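Local coordinates for beta-N-acetylhexosaminidase (Mycobacterium smegmatis, PDB 4YYF), which probably hydrolyses terminal non-reducing N-acetyl-D-hexosamine residues of N-acetyl-beta-D-hexosaminides, as a member of glycosyl hydrolase family 3, at residues L49-T54 and I322-V327; T77-L82 and S111-L116; F155-D160 and E184-Y189; V247-M252 and D261-S266. The protein carries 1 engineered substitution. All coordinates share one frame; numbering follows the deposited sequence.

Contact 1. Residues L49-T54 and I322-V327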
loop_
_atom_site.group_PDB
_atom_site.type_symbol
_atom_site.label_atom_id
_atom_site.label_comp_id
_atom_site.label_asym_id
_atom_site.label_seq_id
_atom_site.Cartn_x
_atom_site.Cartn_y
_atom_site.Cartn_z
ATOM N N LEU A 49 -4.389 -1.319 -10.491
ATOM C CA LEU A 49 -4.761 -0.018 -9.934
ATOM C C LEU A 49 -5.596 -0.180 -8.671
ATOM O O LEU A 49 -6.451 -1.066 -8.596
ATOM C CB LEU A 49 -5.572 0.797 -10.958
ATOM C CG LEU A 49 -5.039 0.865 -12.396
ATOM C CD1 LEU A 49 -5.991 1.663 -13.274
ATOM C CD2 LEU A 49 -3.633 1.456 -12.425
ATOM N N THR A 50 -5.353 0.674 -7.680
ATOM C CA THR A 50 -6.237 0.759 -6.512
ATOM C C THR A 50 -6.675 2.206 -6.383
ATOM O O THR A 50 -5.836 3.111 -6.391
ATOM C CB THR A 50 -5.530 0.313 -5.222
ATOM O OG1 THR A 50 -5.100 -1.052 -5.366
ATOM C CG2 THR A 50 -6.495 0.409 -4.027
ATOM N N VAL A 51 -7.984 2.440 -6.298
ATOM C CA VAL A 51 -8.477 3.811 -6.334
ATOM C C VAL A 51 -9.420 4.124 -5.181
ATOM O O VAL A 51 -10.281 3.316 -4.826
ATOM C CB VAL A 51 -9.168 4.144 -7.690
ATOM C CG1 VAL A 51 -8.139 4.188 -8.807
ATOM C CG2 VAL A 51 -10.278 3.127 -8.005
ATOM N N GLY A 52 -9.242 5.299 -4.591
ATOM C CA GLY A 52 -10.124 5.754 -3.523
ATOM C C GLY A 52 -11.511 6.046 -4.061
ATOM O O GLY A 52 -11.644 6.569 -5.175
ATOM N N VAL A 53 -12.538 5.702 -3.274
ATOM C CA VAL A 53 -13.936 5.903 -3.652
ATOM C C VAL A 53 -14.649 6.761 -2.607
ATOM O O VAL A 53 -14.286 6.724 -1.441
ATOM C CB VAL A 53 -14.671 4.561 -3.802
ATOM C CG1 VAL A 53 -14.022 3.710 -4.901
ATOM C CG2 VAL A 53 -14.675 3.798 -2.480
ATOM N N THR A 54 -15.651 7.541 -3.023
ATOM C CA THR A 54 -16.342 8.454 -2.106
ATOM C C THR A 54 -17.576 7.828 -1.457
ATOM O O THR A 54 -18.002 8.240 -0.370
ATOM C CB THR A 54 -16.790 9.746 -2.807
ATOM O OG1 THR A 54 -17.554 9.405 -3.970
ATOM C CG2 THR A 54 -15.595 10.589 -3.208
ATOM N N ILE A 322 -6.191 8.381 -4.945
ATOM C CA ILE A 322 -7.357 8.455 -4.067
ATOM C C ILE A 322 -8.677 8.892 -4.695
ATOM O O ILE A 322 -9.637 9.168 -3.982
ATOM C CB ILE A 322 -7.059 9.223 -2.747
ATOM C CG1 ILE A 322 -6.779 10.704 -3.008
ATOM C CG2 ILE A 322 -5.884 8.563 -2.006
ATOM C CD1 ILE A 322 -6.639 11.524 -1.730
ATOM N N THR A 323 -8.736 8.916 -6.024
ATOM C CA THR A 323 -9.966 9.260 -6.735
ATOM C C THR A 323 -10.186 8.328 -7.930
ATOM O O THR A 323 -9.234 7.742 -8.445
ATOM C CB THR A 323 -9.923 10.712 -7.239
ATOM O OG1 THR A 323 -8.666 10.923 -7.893
ATOM C CG2 THR A 323 -10.053 11.704 -6.079
ATOM N N THR A 324 -11.434 8.218 -8.384
ATOM C CA THR A 324 -11.782 7.349 -9.508
ATOM C C THR A 324 -11.845 8.074 -10.850
ATOM O O THR A 324 -11.866 7.422 -11.901
ATOM C CB THR A 324 -13.166 6.726 -9.312
ATOM O OG1 THR A 324 -14.126 7.783 -9.205
ATOM C CG2 THR A 324 -13.204 5.856 -8.040
ATOM N N ALA A 325 -11.928 9.404 -10.823
ATOM C CA ALA A 325 -12.152 10.180 -12.057
ATOM C C ALA A 325 -11.108 9.909 -13.139
ATOM O O ALA A 325 -11.411 9.925 -14.330
ATOM C CB ALA A 325 -12.196 11.677 -11.763
ATOM N N GLU A 326 -9.870 9.672 -12.726
ATOM C CA GLU A 326 -8.767 9.592 -13.681
ATOM C C GLU A 326 -8.620 8.213 -14.322
ATOM O O GLU A 326 -7.798 8.028 -15.220
ATOM C CB GLU A 326 -7.452 9.980 -12.997
ATOM C CG GLU A 326 -7.413 11.407 -12.462
ATOM C CD GLU A 326 -8.098 11.571 -11.108
ATOM O OE1 GLU A 326 -8.563 10.562 -10.524
ATOM O OE2 GLU A 326 -8.172 12.724 -10.628
ATOM N N VAL A 327 -9.408 7.245 -13.861
ATOM C CA VAL A 327 -9.189 5.856 -14.264
ATOM C C VAL A 327 -9.197 5.632 -15.792
ATOM O O VAL A 327 -8.283 5.015 -16.327
ATOM C CB VAL A 327 -10.165 4.890 -13.563
ATOM C CG1 VAL A 327 -10.144 3.527 -14.243
ATOM C CG2 VAL A 327 -9.810 4.765 -12.066
HETATM O O HOH W 1 -13.579 9.062 -6.241
#

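Contact 2. Residues T77-L82 and S111-L116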
loop_
_atom_site.group_PDB
_atom_site.type_symbol
_atom_site.label_atom_id
_atom_site.label_comp_id
_atom_site.label_asym_id
_atom_site.label_seq_id
_atom_site.Cartn_x
_atom_site.Cartn_y
_atom_site.Cartn_z
ATOM N N THR A 77 -14.460 8.901 2.349
ATOM C CA THR A 77 -15.466 7.888 2.029
ATOM C C THR A 77 -16.660 7.900 2.988
ATOM O O THR A 77 -16.502 7.914 4.209
ATOM C CB THR A 77 -14.848 6.465 2.032
ATOM O OG1 THR A 77 -13.673 6.450 1.210
ATOM C CG2 THR A 77 -15.839 5.436 1.514
ATOM N N ASP A 78 -17.856 7.892 2.410
ATOM C CA ASP A 78 -19.106 7.609 3.107
ATOM C C ASP A 78 -19.078 6.141 3.578
ATOM O O ASP A 78 -19.202 5.235 2.760
ATOM C CB ASP A 78 -20.221 7.817 2.083
ATOM C CG ASP A 78 -21.609 7.608 2.645
ATOM O OD1 ASP A 78 -21.826 6.642 3.412
ATOM O OD2 ASP A 78 -22.501 8.408 2.279
ATOM N N LEU A 79 -18.933 5.898 4.884
ATOM C CA LEU A 79 -18.747 4.525 5.389
ATOM C C LEU A 79 -20.013 3.662 5.457
ATOM O O LEU A 79 -19.942 2.468 5.766
ATOM C CB LEU A 79 -18.084 4.541 6.768
ATOM C CG LEU A 79 -16.694 5.170 6.842
ATOM C CD1 LEU A 79 -16.117 5.051 8.250
ATOM C CD2 LEU A 79 -15.788 4.502 5.837
ATOM N N SER A 80 -21.169 4.240 5.165
ATOM C CA SER A 80 -22.401 3.455 5.225
ATOM C C SER A 80 -22.349 2.264 4.270
ATOM O O SER A 80 -23.005 1.255 4.509
ATOM C CB SER A 80 -23.632 4.324 4.958
ATOM O OG SER A 80 -23.559 4.871 3.664
HETATM N N MSE A 81 -21.561 2.361 3.199
HETATM C CA MSE A 81 -21.439 1.241 2.259
HETATM C C MSE A 81 -20.870 -0.026 2.911
HETATM O O MSE A 81 -21.046 -1.132 2.392
HETATM C CB MSE A 81 -20.583 1.632 1.048
HETATM C CG MSE A 81 -19.137 2.018 1.407
HETATM SE SE MSE A 81 -18.088 2.510 -0.186
HETATM C CE MSE A 81 -18.104 0.786 -1.038
ATOM N N LEU A 82 -20.185 0.124 4.043
ATOM C CA LEU A 82 -19.606 -1.039 4.729
ATOM C C LEU A 82 -20.610 -1.785 5.593
ATOM O O LEU A 82 -20.370 -2.939 5.974
ATOM C CB LEU A 82 -18.432 -0.625 5.618
ATOM C CG LEU A 82 -17.343 0.164 4.928
ATOM C CD1 LEU A 82 -16.289 0.569 5.945
ATOM C CD2 LEU A 82 -16.749 -0.677 3.807
ATOM N N SER A 111 -6.896 6.201 11.632
ATOM C CA SER A 111 -7.806 5.126 11.996
ATOM C C SER A 111 -9.150 5.383 11.324
ATOM O O SER A 111 -10.130 5.739 11.982
ATOM C CB SER A 111 -7.945 5.089 13.516
ATOM O OG SER A 111 -8.606 3.921 13.960
ATOM N N ARG A 112 -9.193 5.201 10.007
ATOM C CA ARG A 112 -10.377 5.583 9.231
ATOM C C ARG A 112 -11.629 4.777 9.600
ATOM O O ARG A 112 -12.740 5.212 9.334
ATOM C CB ARG A 112 -10.087 5.474 7.727
ATOM C CG ARG A 112 -8.840 6.247 7.262
ATOM C CD ARG A 112 -8.778 7.669 7.825
ATOM N NE ARG A 112 -7.653 8.438 7.272
ATOM C CZ ARG A 112 -6.887 9.271 7.971
ATOM N NH1 ARG A 112 -7.107 9.459 9.264
ATOM N NH2 ARG A 112 -5.896 9.921 7.376
ATOM N N LEU A 113 -11.453 3.620 10.237
ATOM C CA LEU A 113 -12.606 2.803 10.634
ATOM C C LEU A 113 -12.994 2.918 12.119
ATOM O O LEU A 113 -13.883 2.196 12.599
ATOM C CB LEU A 113 -12.366 1.340 10.259
ATOM C CG LEU A 113 -12.083 1.073 8.775
ATOM C CD1 LEU A 113 -11.836 -0.425 8.553
ATOM C CD2 LEU A 113 -13.243 1.569 7.909
ATOM N N ALA A 114 -12.359 3.836 12.840
ATOM C CA ALA A 114 -12.569 3.957 14.296
ATOM C C ALA A 114 -14.026 4.102 14.731
ATOM O O ALA A 114 -14.405 3.635 15.806
ATOM C CB ALA A 114 -11.729 5.089 14.883
ATOM N N SER A 115 -14.840 4.761 13.912
ATOM C CA SER A 115 -16.240 4.988 14.275
ATOM C C SER A 115 -17.007 3.667 14.323
ATOM O O SER A 115 -18.027 3.547 15.016
ATOM C CB SER A 115 -16.904 5.952 13.287
ATOM O OG SER A 115 -16.848 5.422 11.977
ATOM N N LEU A 116 -16.497 2.670 13.600
ATOM C CA LEU A 116 -17.147 1.360 13.516
ATOM C C LEU A 116 -16.440 0.278 14.323
ATOM O O LEU A 116 -17.071 -0.651 14.816
ATOM C CB LEU A 116 -17.250 0.908 12.049
ATOM C CG LEU A 116 -18.184 1.714 11.143
ATOM C CD1 LEU A 116 -17.936 1.355 9.677
ATOM C CD2 LEU A 116 -19.635 1.464 11.492
#

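Contact 3. Residues F155-D160 and E184-Y189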
loop_
_atom_site.group_PDB
_atom_site.type_symbol
_atom_site.label_atom_id
_atom_site.label_comp_id
_atom_site.label_asym_id
_atom_site.label_seq_id
_atom_site.Cartn_x
_atom_site.Cartn_y
_atom_site.Cartn_z
ATOM N N PHE A 155 -3.387 -0.981 5.066
ATOM C CA PHE A 155 -2.081 -0.360 4.861
ATOM C C PHE A 155 -1.439 -0.101 6.214
ATOM O O PHE A 155 -1.334 1.036 6.665
ATOM C CB PHE A 155 -2.223 0.926 4.057
ATOM C CG PHE A 155 -2.690 0.700 2.639
ATOM C CD1 PHE A 155 -2.079 -0.268 1.841
ATOM C CD2 PHE A 155 -3.752 1.426 2.116
ATOM C CE1 PHE A 155 -2.505 -0.483 0.511
ATOM C CE2 PHE A 155 -4.190 1.213 0.795
ATOM C CZ PHE A 155 -3.552 0.256 -0.002
ATOM N N ALA A 156 -1.032 -1.189 6.857
ATOM C CA ALA A 156 -0.402 -1.156 8.171
ATOM C C ALA A 156 0.279 -2.500 8.339
ATOM O O ALA A 156 -0.146 -3.480 7.736
ATOM C CB ALA A 156 -1.476 -0.934 9.264
ATOM N N PRO A 157 1.324 -2.584 9.177
ATOM C CA PRO A 157 1.879 -1.566 10.057
ATOM C C PRO A 157 2.916 -0.690 9.376
ATOM O O PRO A 157 3.614 -1.102 8.453
ATOM C CB PRO A 157 2.589 -2.397 11.130
ATOM C CG PRO A 157 3.097 -3.603 10.350
ATOM C CD PRO A 157 1.944 -3.906 9.397
ATOM N N VAL A 158 3.012 0.528 9.882
ATOM C CA VAL A 158 4.135 1.406 9.618
ATOM C C VAL A 158 5.368 0.767 10.239
ATOM O O VAL A 158 5.356 0.391 11.413
ATOM C CB VAL A 158 3.884 2.766 10.300
ATOM C CG1 VAL A 158 5.155 3.637 10.298
ATOM C CG2 VAL A 158 2.723 3.483 9.619
ATOM N N VAL A 159 6.438 0.639 9.464
ATOM C CA VAL A 159 7.695 0.137 10.016
ATOM C C VAL A 159 8.760 1.225 9.993
ATOM O O VAL A 159 9.923 0.985 10.332
ATOM C CB VAL A 159 8.184 -1.146 9.296
ATOM C CG1 VAL A 159 7.168 -2.290 9.474
ATOM C CG2 VAL A 159 8.415 -0.868 7.824
ATOM N N ASP A 160 8.347 2.433 9.620
ATOM C CA ASP A 160 9.207 3.601 9.762
ATOM C C ASP A 160 9.737 3.728 11.183
ATOM O O ASP A 160 9.037 3.435 12.157
ATOM C CB ASP A 160 8.453 4.882 9.396
ATOM C CG ASP A 160 7.978 4.897 7.961
ATOM O OD1 ASP A 160 8.697 4.370 7.078
ATOM O OD2 ASP A 160 6.869 5.430 7.712
ATOM N N GLU A 184 9.899 -6.071 16.449
ATOM C CA GLU A 184 9.068 -6.828 17.376
ATOM C C GLU A 184 7.606 -6.399 17.325
ATOM O O GLU A 184 6.719 -7.233 17.156
ATOM C CB GLU A 184 9.597 -6.695 18.805
ATOM C CG GLU A 184 8.977 -7.687 19.761
ATOM C CD GLU A 184 9.364 -7.429 21.201
ATOM O OE1 GLU A 184 10.036 -6.406 21.468
ATOM O OE2 GLU A 184 8.989 -8.252 22.064
ATOM N N TYR A 185 7.350 -5.100 17.459
ATOM C CA TYR A 185 5.975 -4.622 17.581
ATOM C C TYR A 185 5.217 -4.568 16.257
ATOM O O TYR A 185 4.071 -5.043 16.167
ATOM C CB TYR A 185 5.926 -3.279 18.328
ATOM C CG TYR A 185 6.047 -3.450 19.814
ATOM C CD1 TYR A 185 7.286 -3.650 20.415
ATOM C CD2 TYR A 185 4.917 -3.433 20.623
ATOM C CE1 TYR A 185 7.397 -3.824 21.791
ATOM C CE2 TYR A 185 5.014 -3.609 21.996
ATOM C CZ TYR A 185 6.252 -3.800 22.569
ATOM O OH TYR A 185 6.333 -3.966 23.926
ATOM N N ALA A 186 5.832 -4.015 15.216
ATOM C CA ALA A 186 5.165 -4.038 13.911
ATOM C C ALA A 186 4.993 -5.482 13.435
ATOM O O ALA A 186 3.998 -5.828 12.788
ATOM C CB ALA A 186 5.939 -3.228 12.882
ATOM N N GLY A 187 5.979 -6.321 13.730
ATOM C CA GLY A 187 5.883 -7.729 13.369
ATOM C C GLY A 187 4.667 -8.381 14.005
ATOM O O GLY A 187 3.942 -9.155 13.361
ATOM N N ALA A 188 4.434 -8.050 15.269
ATOM C CA ALA A 188 3.287 -8.565 16.001
ATOM C C ALA A 188 2.006 -8.031 15.388
ATOM O O ALA A 188 1.024 -8.772 15.244
ATOM C CB ALA A 188 3.369 -8.177 17.493
ATOM N N TYR A 189 2.017 -6.753 15.020
ATOM C CA TYR A 189 0.822 -6.130 14.468
ATOM C C TYR A 189 0.499 -6.774 13.117
ATOM O O TYR A 189 -0.661 -7.063 12.815
ATOM C CB TYR A 189 0.975 -4.593 14.340
ATOM C CG TYR A 189 -0.363 -3.867 14.363
ATOM C CD1 TYR A 189 -1.158 -3.795 13.222
ATOM C CD2 TYR A 189 -0.847 -3.284 15.533
ATOM C CE1 TYR A 189 -2.409 -3.152 13.250
ATOM C CE2 TYR A 189 -2.092 -2.628 15.563
ATOM C CZ TYR A 189 -2.855 -2.571 14.419
ATOM O OH TYR A 189 -4.083 -1.938 14.441
#

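Contact 4. Residues V247-M252 and D261-S266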
loop_
_atom_site.group_PDB
_atom_site.type_symbol
_atom_site.label_atom_id
_atom_site.label_comp_id
_atom_site.label_asym_id
_atom_site.label_seq_id
_atom_site.Cartn_x
_atom_site.Cartn_y
_atom_site.Cartn_z
ATOM N N VAL A 247 4.367 -4.780 0.567
ATOM C CA VAL A 247 5.186 -3.633 0.937
ATOM C C VAL A 247 4.640 -2.425 0.185
ATOM O O VAL A 247 4.220 -2.555 -0.964
ATOM C CB VAL A 247 6.666 -3.866 0.564
ATOM C CG1 VAL A 247 7.509 -2.561 0.721
ATOM C CG2 VAL A 247 7.277 -5.007 1.408
HETATM N N MSE A 248 4.617 -1.263 0.841
HETATM C CA MSE A 248 4.314 -0.004 0.162
HETATM C C MSE A 248 5.564 0.874 0.090
HETATM O O MSE A 248 6.219 1.119 1.104
HETATM C CB MSE A 248 3.218 0.766 0.901
HETATM C CG MSE A 248 2.928 2.165 0.309
HETATM SE SE MSE A 248 1.455 3.055 1.265
HETATM C CE MSE A 248 0.010 2.083 0.469
ATOM N N VAL A 249 5.879 1.360 -1.107
ATOM C CA VAL A 249 7.037 2.232 -1.309
ATOM C C VAL A 249 6.602 3.695 -1.220
ATOM O O VAL A 249 5.602 4.079 -1.822
ATOM C CB VAL A 249 7.692 1.970 -2.680
ATOM C CG1 VAL A 249 8.838 2.942 -2.915
ATOM C CG2 VAL A 249 8.210 0.544 -2.755
ATOM N N GLY A 250 7.337 4.510 -0.463
ATOM C CA GLY A 250 6.969 5.907 -0.293
ATOM C C GLY A 250 7.600 6.804 -1.351
ATOM O O GLY A 250 8.295 6.321 -2.244
ATOM N N HIS A 251 7.372 8.112 -1.246
ATOM C CA HIS A 251 7.790 9.048 -2.286
ATOM C C HIS A 251 9.091 9.784 -1.952
ATOM O O HIS A 251 9.472 10.725 -2.661
ATOM C CB HIS A 251 6.688 10.100 -2.557
ATOM C CG HIS A 251 5.348 9.513 -2.905
ATOM N ND1 HIS A 251 5.198 8.417 -3.723
ATOM C CD2 HIS A 251 4.098 9.889 -2.537
ATOM C CE1 HIS A 251 3.908 8.136 -3.846
ATOM N NE2 HIS A 251 3.222 9.016 -3.140
HETATM N N MSE A 252 9.773 9.384 -0.882
HETATM C CA MSE A 252 10.998 10.092 -0.492
HETATM C C MSE A 252 12.062 9.929 -1.566
HETATM O O MSE A 252 12.100 8.906 -2.255
HETATM C CB MSE A 252 11.563 9.529 0.811
HETATM C CG MSE A 252 10.579 9.400 1.964
HETATM SE SE MSE A 252 9.567 7.722 1.960
HETATM C CE MSE A 252 10.959 6.498 1.426
ATOM N N ASP A 261 14.753 11.262 -7.875
ATOM C CA ASP A 261 13.466 10.640 -8.168
ATOM C C ASP A 261 12.787 10.215 -6.878
ATOM O O ASP A 261 13.446 9.720 -5.960
ATOM C CB ASP A 261 13.638 9.407 -9.057
ATOM C CG ASP A 261 14.121 9.746 -10.452
ATOM O OD1 ASP A 261 13.854 10.861 -10.937
ATOM O OD2 ASP A 261 14.767 8.878 -11.068
ATOM N N PRO A 262 11.463 10.392 -6.800
ATOM C CA PRO A 262 10.745 9.818 -5.657
ATOM C C PRO A 262 10.955 8.305 -5.638
ATOM O O PRO A 262 11.025 7.690 -6.703
ATOM C CB PRO A 262 9.281 10.151 -5.964
ATOM C CG PRO A 262 9.354 11.354 -6.880
ATOM C CD PRO A 262 10.563 11.087 -7.736
ATOM N N ALA A 263 11.065 7.703 -4.459
ATOM C CA ALA A 263 11.453 6.294 -4.407
ATOM C C ALA A 263 10.439 5.404 -5.135
ATOM O O ALA A 263 10.813 4.464 -5.822
ATOM C CB ALA A 263 11.666 5.838 -2.959
ATOM N N SER A 264 9.155 5.734 -5.002
ATOM C CA SER A 264 8.077 5.015 -5.680
ATOM C C SER A 264 8.194 4.981 -7.208
ATOM O O SER A 264 7.593 4.112 -7.864
ATOM C CB SER A 264 6.733 5.638 -5.297
ATOM O OG SER A 264 6.764 7.038 -5.534
ATOM N N LEU A 265 8.945 5.923 -7.771
ATOM C CA LEU A 265 9.070 6.047 -9.230
ATOM C C LEU A 265 10.471 5.714 -9.742
ATOM O O LEU A 265 10.814 6.015 -10.885
ATOM C CB LEU A 265 8.687 7.465 -9.687
ATOM C CG LEU A 265 7.351 8.028 -9.197
ATOM C CD1 LEU A 265 7.061 9.367 -9.882
ATOM C CD2 LEU A 265 6.195 7.058 -9.413
ATOM N N SER A 266 11.287 5.087 -8.903
ATOM C CA SER A 266 12.674 4.808 -9.269
ATOM C C SER A 266 12.902 3.296 -9.352
ATOM O O SER A 266 12.602 2.564 -8.390
ATOM C CB SER A 266 13.611 5.467 -8.244
ATOM O OG SER A 266 14.942 4.991 -8.333
#

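Contact 1. Residues L49-T54 and I322-V327
Gly-52 O is flanked by Thr-324 CG2 on one side of its peptide plane and by Thr-323 CA on the other. The methyl CG2 of Thr-324 comes within 3.3 Å of Gly-52 O. Thr-323 CA lies 3.5 Å from the same oxygen in a bent CA-H...O contact, and water 1 is on its side of the plane. That water accepts from Thr-324 N at 3.1 Å and gives a weak, long bond to Gly-52 O, so it can at most bridge the two backbones loosely; no direct hydrogen bond joins the segments. On this second side Ile-322 O also stands over the plane, 3.5 Å from Gly-52 CA, in a second CA-H...O contact.

Strand 49-52 and strand 319-321 run parallel and lie side by side where the first and last strands of the TIM-barrel family domain meet. Backbone bonds from Thr-50 and Gly-52 to Trp-321 zip the seam, and the loop 322-327, ending in a type I turn from Thr-324 to Val-327, carries the chain into helix 327-340. Past the end of strand 319-321 the seam continues as side-chain packing against this loop. Val-51 lays CG1 against Val-327 CG2 at 3.7 Å, the two side chains crossing at about a right angle, while its CG2 meets the methyl of Thr-324. That methyl also touches Val-53 CG1. With chi1 near 60°, Thr-324 holds CG2 anti to its carbonyl carbon, facing the strand, and its hydroxyl bonds to Asp-58 of helix 56-66. Thr-323 OG1, just before the turn, donates to Glu-326 OE1 over 2.7 Å, on the syn side of the carboxylate; Trp-321 NE1 reaches the same oxygen.

Contact 2. Residues T77-L82 and S111-L116
Arg-112 opens the contact with its backbone: its carbonyl oxygen touches the methyl CD1 of Leu-79 at 3.6 Å, while its guanidinium leads away. On the facing segment an Asx turn, in which Ser-80 N bonds to Asp-78 OD1, shapes the chain around Leu-79. Both segments belong to the TIM-barrel domain. Residues 77-82 form a loop after strand 70-73, and residues 111-116 run from the short antiparallel hairpin of 100-107 with 110-111 into helix 114-117. No hydrogen bond joins them; leucine methyls carry most of the packing.

Leu-113, next in line, occupies the N-cap position of that helix, and its backbone N is hydrogen-bonded to Glu-105 OE2. Its CG lies anti to its carbonyl carbon (chi1 -57°), and beyond it CD2 reaches Leu-82 CD1 at 3.8 Å. Those two side chains cross at about a right angle. Leu-79 CD2 lies farther from Leu-113 CD2, at 4.4 Å. Behind Leu-113 stands Met-146 of helix 132-148.

Ser-115 follows one residue beyond Ala-114, and its OG lies 3.8 Å from Leu-79 CD1, the methyl that also touches Arg-112 O. Leu-116 completes the row at the outer, solvent-exposed margin, with Thr-83 and Leu-149 also against it. It ends the packing with a single methyl, Leu-116 CD1, placed 4.3 Å from Leu-79 CB and 4.2 Å from Leu-82 CD1.

Contact 3. Residues F155-D160 and E184-Y189
Ala-186, Pro-157 and Tyr-189 supply most of the buried surface, and the methyl of Ala-186 is the point on which the loop rests. This CB projects from helix 179-196 and is met by three successive residues of 155-160. Pro-157 brings CG to 3.8 Å of it, Val-158 turns its carbonyl oxygen to it at 3.9 Å, and Val-159 closes in with CG1 at 3.7 Å. For Val-159 a chi1 of -62° leaves CG1 anti to the carbonyl carbon, the branch that touches, while Leu-202 of strand 199-205 also packs against this side chain.

Pro-157 is the other half of the pair. The peptide bond before it is cis, which draws Ala-156 CA and Pro-157 CA to 3.0 Å of each other and kinks the chain just where the ring turns to the helix. Pro-157 CG also lies 3.4 Å from Ala-186 O, a close touch of an aliphatic carbon on a carbonyl. Phe-175 covers both Pro-157 and Ala-186.

Tyr-189, one turn further along, takes part through its root. Its CB lies 4.2 Å from Pro-157 CB, whereas the ring, with CG roughly anti to the backbone N (chi1 -155°), extends beside helix 132-148 and places OH in a hydrogen bond with Gln-120. The segments fit together without any hydrogen bond between them. The arrangement is that of a beta-alpha-beta crossover in a TIM barrel: strand 153-154 leads through this loop to helix 179-196, which returns the chain to the parallel neighbour 199-205.

Contact 4. Residues V247-M252 and D261-S266
Ser-264 and His-251 form the tight end of this contact. Ser-264 OG and His-251 ND1 are 2.8 Å apart in a hydrogen bond whose direction is open, and the hydroxyl sits at the edge of the imidazole, near its plane. The chi1 of 53° sets OG between the backbone N and the carbonyl carbon of Ser-264, turned to the ring. On its far side the ring is tied by NE2 to the carbonyl of Asp-291, so both nitrogens have partners and its rotation is fixed. Two backbone bonds add to the grip. Ala-263 N donates to Met-252 O over 2.7 Å, bent to 131° at the hydrogen and approaching from above the carbonyl plane. Ser-264 N gives a weak bond to Gly-250 O. The methyl of Ala-263 touches both acceptors, which it meets in directions about a right angle apart, 3.2 Å from Met-252 O and 3.5 Å from Gly-250 O. Val-249 fills the inner flank, its CG1 3.5 Å from Ser-264 N, and Pro-262 lays CB against His-251 O at 3.4 Å.

The loose side is small. The selenomethionine methyl of Met-252 only grazes Ala-263 CB, and the carboxylate of the partly exposed Asp-261 points away from the facing segment.

A short 3-10 turn at Ala-263 and Ser-264 leads to Ser-266, the N-cap of helix 267-275. Val-269 of this helix packs on both Val-249 and Ala-263, Ile-298 of helix 296-299 touches His-251, Pro-262 and Ser-264, and strand 246-249 lies parallel between strands 199-205 and 287-289 of the barrel.

Taken from the N terminus, contact 1 opens first and closes last: it joins strand 49-52 to the loop after strand 319-321, so the other three nest within the loop it closes. Inside it contacts 2, 3 and 4 follow in series, none crossing another. Contact 2 ties the loop after strand 70-73 to the start of helix 114-117, contact 3 the loop after strand 153-154 to helix 179-196, and contact 4, closing the shortest loop, the end of strand 246-249 to the residues before helix 267-275. Contact 2 touches contact 1 through probable hydrogen bonds of Thr-77 with Val-53 and Asp-78 with Thr-54. Contacts 3 and 4 meet where Phe-155 packs on Met-248.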